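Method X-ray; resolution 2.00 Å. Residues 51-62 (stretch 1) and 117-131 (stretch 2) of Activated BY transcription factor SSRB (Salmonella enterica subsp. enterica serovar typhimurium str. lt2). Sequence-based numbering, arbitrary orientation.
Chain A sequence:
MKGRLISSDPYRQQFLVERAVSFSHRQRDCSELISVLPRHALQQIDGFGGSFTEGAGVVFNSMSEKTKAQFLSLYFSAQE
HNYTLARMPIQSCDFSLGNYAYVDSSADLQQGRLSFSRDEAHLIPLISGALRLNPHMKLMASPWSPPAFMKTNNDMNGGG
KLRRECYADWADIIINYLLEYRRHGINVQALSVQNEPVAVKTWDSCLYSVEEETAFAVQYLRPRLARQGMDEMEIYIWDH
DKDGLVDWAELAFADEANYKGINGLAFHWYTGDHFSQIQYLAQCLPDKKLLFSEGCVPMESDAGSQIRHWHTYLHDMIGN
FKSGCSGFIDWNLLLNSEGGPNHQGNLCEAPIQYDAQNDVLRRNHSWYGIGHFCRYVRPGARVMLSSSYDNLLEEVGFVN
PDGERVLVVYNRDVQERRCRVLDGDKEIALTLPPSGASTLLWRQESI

Stretch 1 51-62: SFTEGAGVVFNS
Stretch 2 117-131: SRDEAHLIPLISGAL

Contact between residues 51-62 and 117-131 of one chain, burying 738 Å² summed over both sides. Stretch 1 enters extended through Ser 51, Phe 52 (phi/psi -98/121) and Thr 53 (-129/165), then turns into a helix at Glu 54, with phi/psi near -62/-42 through Phe 60. Thr 53 (chi1 p) is its N-cap: OG1 accepts from Ala 56 N at 3.1 Å. Stretch 2 comprises helices 117-122 and 124-131, the second continuing beyond the stretch. The first runs at 48° to helix 54-61, with axes 9.7 Å apart at closest approach; the second crosses it at 78°, 9.0 Å apart.

Along stretch 2, Ser 117 stays clear of the contact. Arg 118 (chi1 t, chi2 149°, chi3 t) leaves sideways, and its extended side chain runs along the helix in the N-to-C sense to form a two-pronged salt bridge: NE donates to Glu 54 OE1 at 3.0 Å and NH2 to Glu 54 OE2 at 2.9 Å, both nearly straight, the carboxylate meeting the edge of the guanidinium. Glu 54 (chi1 t, chi2 t, chi3 -87°) starts sideways, and its end comes nearer. Ala 121 contributes its backbone, O accepting from Asn 61 ND2 at 2.9 Å with a bent N-H...O angle of 135°; Asn 61 has chi1 m and chi2 -15°.

His 122 (phi/psi -101/-31, chi1 m, chi2 165°) is the register point, its CA 5.1 Å from Gly 57 CA. Its ND1 donates to Glu 54 OE1 at 2.7 Å and 176°, so this oxygen accepts from both His 122 and Arg 118. Val 58 CG2 (chi1 t) lies over one face of the imidazole, 4.0 Å from the ring centroid, a CH-pi contact. His 122 O approaches Gly 57 CA to 3.0 Å in a CA-H...O contact; an ideal CB on Gly 57 would fall 1.7 Å from that oxygen, so the absence of a side chain permits this close approach. Water 1 bridges the stretches, lying 2.6 Å from His 122 O, 2.9 Å from Asn 61 OD1 and 3.1 Å from Leu 126 N, from which it accepts.

Leu 123 (phi/psi -106/-50, chi1 m, chi2 t) packs CD2 against the start of helix 54-61, 3.3 Å from Thr 53 C and 3.6 Å from Glu 54 N. Ile 124 is out of reach of stretch 1. Pro 125 points toward stretch 1, its CB 3.9 Å from Asn 61 OD1.

Leu 126 (chi1 -151°, chi2 -161°) fits between two phenylalanines: Leu 126 CD1 meets the edge of the Phe 52 ring, 3.7 Å from Phe 52 CD2, while Leu 126 CD2 covers one face of Phe 60 (chi1 t, chi2 73°), 4.2 Å from the centroid. Ile 127 (chi1 m, chi2 t) sets CG1 over a face of Phe 52 (chi1 m, chi2 113°), 3.9 Å from the centroid. One turn beyond Leu 126, Ala 130 CB closes on Phe 52 CZ at 3.8 Å, completing the apolar end of the contact.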

# COMPACT_ATOMS: atom_id res chain seq x y z
N SER A 51 -2.41 -14.07 23.33
CA SER A 51 -3.22 -13.75 24.50
C SER A 51 -3.44 -14.84 25.54
O SER A 51 -3.61 -16.01 25.21
CB SER A 51 -4.58 -13.23 24.05
OG SER A 51 -4.44 -12.19 23.10
N PHE A 52 -3.43 -14.41 26.80
CA PHE A 52 -3.68 -15.28 27.93
C PHE A 52 -5.16 -15.08 28.27
O PHE A 52 -5.57 -13.95 28.56
CB PHE A 52 -2.86 -14.87 29.15
CG PHE A 52 -1.37 -14.89 28.94
CD1 PHE A 52 -0.64 -13.70 28.95
CD2 PHE A 52 -0.69 -16.09 28.78
CE1 PHE A 52 0.75 -13.71 28.81
CE2 PHE A 52 0.70 -16.11 28.64
CZ PHE A 52 1.42 -14.92 28.66
N THR A 53 -5.95 -16.14 28.22
CA THR A 53 -7.37 -16.06 28.57
C THR A 53 -7.63 -17.18 29.57
O THR A 53 -6.81 -18.08 29.72
CB THR A 53 -8.28 -16.29 27.35
OG1 THR A 53 -7.97 -17.56 26.76
CG2 THR A 53 -8.09 -15.19 26.32
N GLU A 54 -8.76 -17.11 30.27
CA GLU A 54 -9.07 -18.17 31.22
C GLU A 54 -9.11 -19.49 30.47
O GLU A 54 -8.67 -20.52 30.98
CB GLU A 54 -10.43 -17.92 31.90
CG GLU A 54 -10.97 -19.16 32.60
CD GLU A 54 -12.04 -18.85 33.63
OE1 GLU A 54 -11.69 -18.57 34.79
OE2 GLU A 54 -13.24 -18.88 33.27
N GLY A 55 -9.62 -19.46 29.24
CA GLY A 55 -9.68 -20.67 28.43
C GLY A 55 -8.30 -21.25 28.21
O GLY A 55 -8.07 -22.44 28.44
N ALA A 56 -7.37 -20.42 27.76
CA ALA A 56 -6.00 -20.87 27.52
C ALA A 56 -5.38 -21.36 28.83
O ALA A 56 -4.65 -22.35 28.84
CB ALA A 56 -5.17 -19.74 26.92
N GLY A 57 -5.67 -20.66 29.92
CA GLY A 57 -5.14 -21.02 31.22
C GLY A 57 -5.62 -22.38 31.70
O GLY A 57 -4.83 -23.18 32.20
N VAL A 58 -6.91 -22.63 31.56
CA VAL A 58 -7.50 -23.90 31.97
C VAL A 58 -6.91 -25.04 31.15
O VAL A 58 -6.64 -26.13 31.67
CB VAL A 58 -9.04 -23.87 31.83
CG1 VAL A 58 -9.62 -25.28 31.92
CG2 VAL A 58 -9.64 -22.99 32.93
N VAL A 59 -6.70 -24.80 29.86
CA VAL A 59 -6.13 -25.82 28.98
C VAL A 59 -4.68 -26.05 29.40
O VAL A 59 -4.22 -27.20 29.47
CB VAL A 59 -6.18 -25.37 27.51
CG1 VAL A 59 -5.44 -26.37 26.62
CG2 VAL A 59 -7.63 -25.25 27.07
N PHE A 60 -3.97 -24.97 29.69
CA PHE A 60 -2.57 -25.07 30.12
C PHE A 60 -2.47 -25.88 31.41
O PHE A 60 -1.61 -26.75 31.55
CB PHE A 60 -1.99 -23.67 30.36
CG PHE A 60 -0.63 -23.69 31.01
CD1 PHE A 60 0.49 -24.06 30.28
CD2 PHE A 60 -0.48 -23.34 32.35
CE1 PHE A 60 1.75 -24.08 30.88
CE2 PHE A 60 0.78 -23.36 32.95
CZ PHE A 60 1.90 -23.73 32.22
N ASN A 61 -3.34 -25.57 32.37
CA ASN A 61 -3.33 -26.27 33.65
C ASN A 61 -3.59 -27.78 33.49
O ASN A 61 -3.16 -28.57 34.32
CB ASN A 61 -4.39 -25.68 34.59
CG ASN A 61 -4.04 -24.28 35.07
OD1 ASN A 61 -2.90 -23.82 34.95
ND2 ASN A 61 -5.02 -23.60 35.66
N SER A 62 -4.28 -28.17 32.42
CA SER A 62 -4.59 -29.57 32.19
C SER A 62 -3.45 -30.36 31.54
O SER A 62 -3.55 -31.57 31.38
CB SER A 62 -5.84 -29.70 31.32
OG SER A 62 -5.56 -29.40 29.96
N SER A 117 -9.50 -14.77 43.21
CA SER A 117 -9.16 -16.18 43.33
C SER A 117 -9.26 -16.93 42.00
O SER A 117 -8.42 -17.79 41.70
CB SER A 117 -10.06 -16.85 44.38
OG SER A 117 -11.43 -16.78 44.00
N ARG A 118 -10.26 -16.60 41.21
CA ARG A 118 -10.45 -17.26 39.92
C ARG A 118 -9.27 -17.00 38.98
O ARG A 118 -8.77 -17.93 38.34
CB ARG A 118 -11.75 -16.79 39.29
CG ARG A 118 -12.12 -17.54 38.04
CD ARG A 118 -13.62 -17.64 37.89
NE ARG A 118 -13.99 -18.19 36.60
CZ ARG A 118 -15.23 -18.51 36.25
NH1 ARG A 118 -16.23 -18.33 37.11
NH2 ARG A 118 -15.48 -18.98 35.04
N ASP A 119 -8.82 -15.75 38.89
CA ASP A 119 -7.68 -15.44 38.04
C ASP A 119 -6.42 -16.09 38.60
O ASP A 119 -5.53 -16.49 37.85
CB ASP A 119 -7.46 -13.92 37.94
CG ASP A 119 -8.48 -13.23 37.04
OD1 ASP A 119 -8.17 -12.13 36.55
OD2 ASP A 119 -9.58 -13.78 36.83
N GLU A 120 -6.34 -16.19 39.93
CA GLU A 120 -5.17 -16.78 40.57
C GLU A 120 -5.01 -18.26 40.25
O GLU A 120 -3.89 -18.77 40.20
CB GLU A 120 -5.25 -16.58 42.09
CG GLU A 120 -5.40 -15.12 42.50
CD GLU A 120 -5.37 -14.90 44.00
OE1 GLU A 120 -5.95 -15.72 44.74
OE2 GLU A 120 -4.78 -13.89 44.43
N ALA A 121 -6.12 -18.94 40.00
CA ALA A 121 -6.05 -20.36 39.69
C ALA A 121 -5.99 -20.66 38.20
O ALA A 121 -5.34 -21.62 37.78
CB ALA A 121 -7.25 -21.06 40.31
N HIS A 122 -6.65 -19.84 37.39
CA HIS A 122 -6.72 -20.08 35.95
C HIS A 122 -5.80 -19.27 35.04
O HIS A 122 -5.39 -19.76 33.98
CB HIS A 122 -8.16 -19.89 35.49
CG HIS A 122 -9.13 -20.83 36.14
ND1 HIS A 122 -10.49 -20.64 36.10
CD2 HIS A 122 -8.93 -21.98 36.83
CE1 HIS A 122 -11.09 -21.63 36.74
NE2 HIS A 122 -10.17 -22.45 37.19
N LEU A 123 -5.48 -18.04 35.42
CA LEU A 123 -4.64 -17.19 34.59
C LEU A 123 -3.20 -17.01 35.05
O LEU A 123 -2.27 -17.18 34.27
CB LEU A 123 -5.28 -15.81 34.43
CG LEU A 123 -6.47 -15.71 33.47
CD1 LEU A 123 -7.21 -14.41 33.70
CD2 LEU A 123 -5.96 -15.79 32.04
N ILE A 124 -3.03 -16.64 36.31
CA ILE A 124 -1.71 -16.38 36.85
C ILE A 124 -0.67 -17.49 36.68
O ILE A 124 0.51 -17.20 36.44
CB ILE A 124 -1.82 -15.94 38.33
CG1 ILE A 124 -2.62 -14.63 38.39
CG2 ILE A 124 -0.44 -15.74 38.94
CD1 ILE A 124 -2.70 -13.99 39.76
N PRO A 125 -1.07 -18.77 36.81
CA PRO A 125 -0.06 -19.83 36.63
C PRO A 125 0.56 -19.80 35.23
O PRO A 125 1.78 -19.87 35.08
CB PRO A 125 -0.87 -21.10 36.88
CG PRO A 125 -1.86 -20.65 37.91
CD PRO A 125 -2.32 -19.32 37.35
N LEU A 126 -0.28 -19.68 34.21
CA LEU A 126 0.20 -19.63 32.83
C LEU A 126 1.09 -18.41 32.62
O LEU A 126 2.21 -18.52 32.12
CB LEU A 126 -0.99 -19.55 31.86
CG LEU A 126 -0.87 -20.13 30.45
CD1 LEU A 126 -1.96 -19.52 29.58
CD2 LEU A 126 0.50 -19.86 29.85
N ILE A 127 0.57 -17.24 32.99
CA ILE A 127 1.32 -15.99 32.84
C ILE A 127 2.65 -16.03 33.57
O ILE A 127 3.68 -15.62 33.02
CB ILE A 127 0.50 -14.78 33.36
CG1 ILE A 127 -0.80 -14.66 32.57
CG2 ILE A 127 1.31 -13.51 33.22
CD1 ILE A 127 -1.77 -13.65 33.15
N SER A 128 2.65 -16.52 34.80
CA SER A 128 3.88 -16.61 35.58
C SER A 128 4.88 -17.53 34.91
O SER A 128 6.08 -17.26 34.90
CB SER A 128 3.57 -17.11 36.99
OG SER A 128 2.75 -16.19 37.68
N GLY A 129 4.39 -18.62 34.34
CA GLY A 129 5.26 -19.56 33.66
C GLY A 129 5.95 -18.90 32.47
O GLY A 129 7.14 -19.11 32.24
N ALA A 130 5.18 -18.11 31.72
CA ALA A 130 5.71 -17.42 30.55
C ALA A 130 6.74 -16.38 30.98
O ALA A 130 7.81 -16.26 30.38
CB ALA A 130 4.57 -16.75 29.79
N LEU A 131 6.40 -15.64 32.03
CA LEU A 131 7.28 -14.60 32.56
C LEU A 131 8.60 -15.19 33.05
O LEU A 131 9.63 -14.51 33.05
CB LEU A 131 6.56 -13.89 33.71
CG LEU A 131 6.18 -12.41 33.59
CD1 LEU A 131 6.05 -11.98 32.15
CD2 LEU A 131 4.89 -12.18 34.37
O HOH W 1 -3.10 -21.00 34.32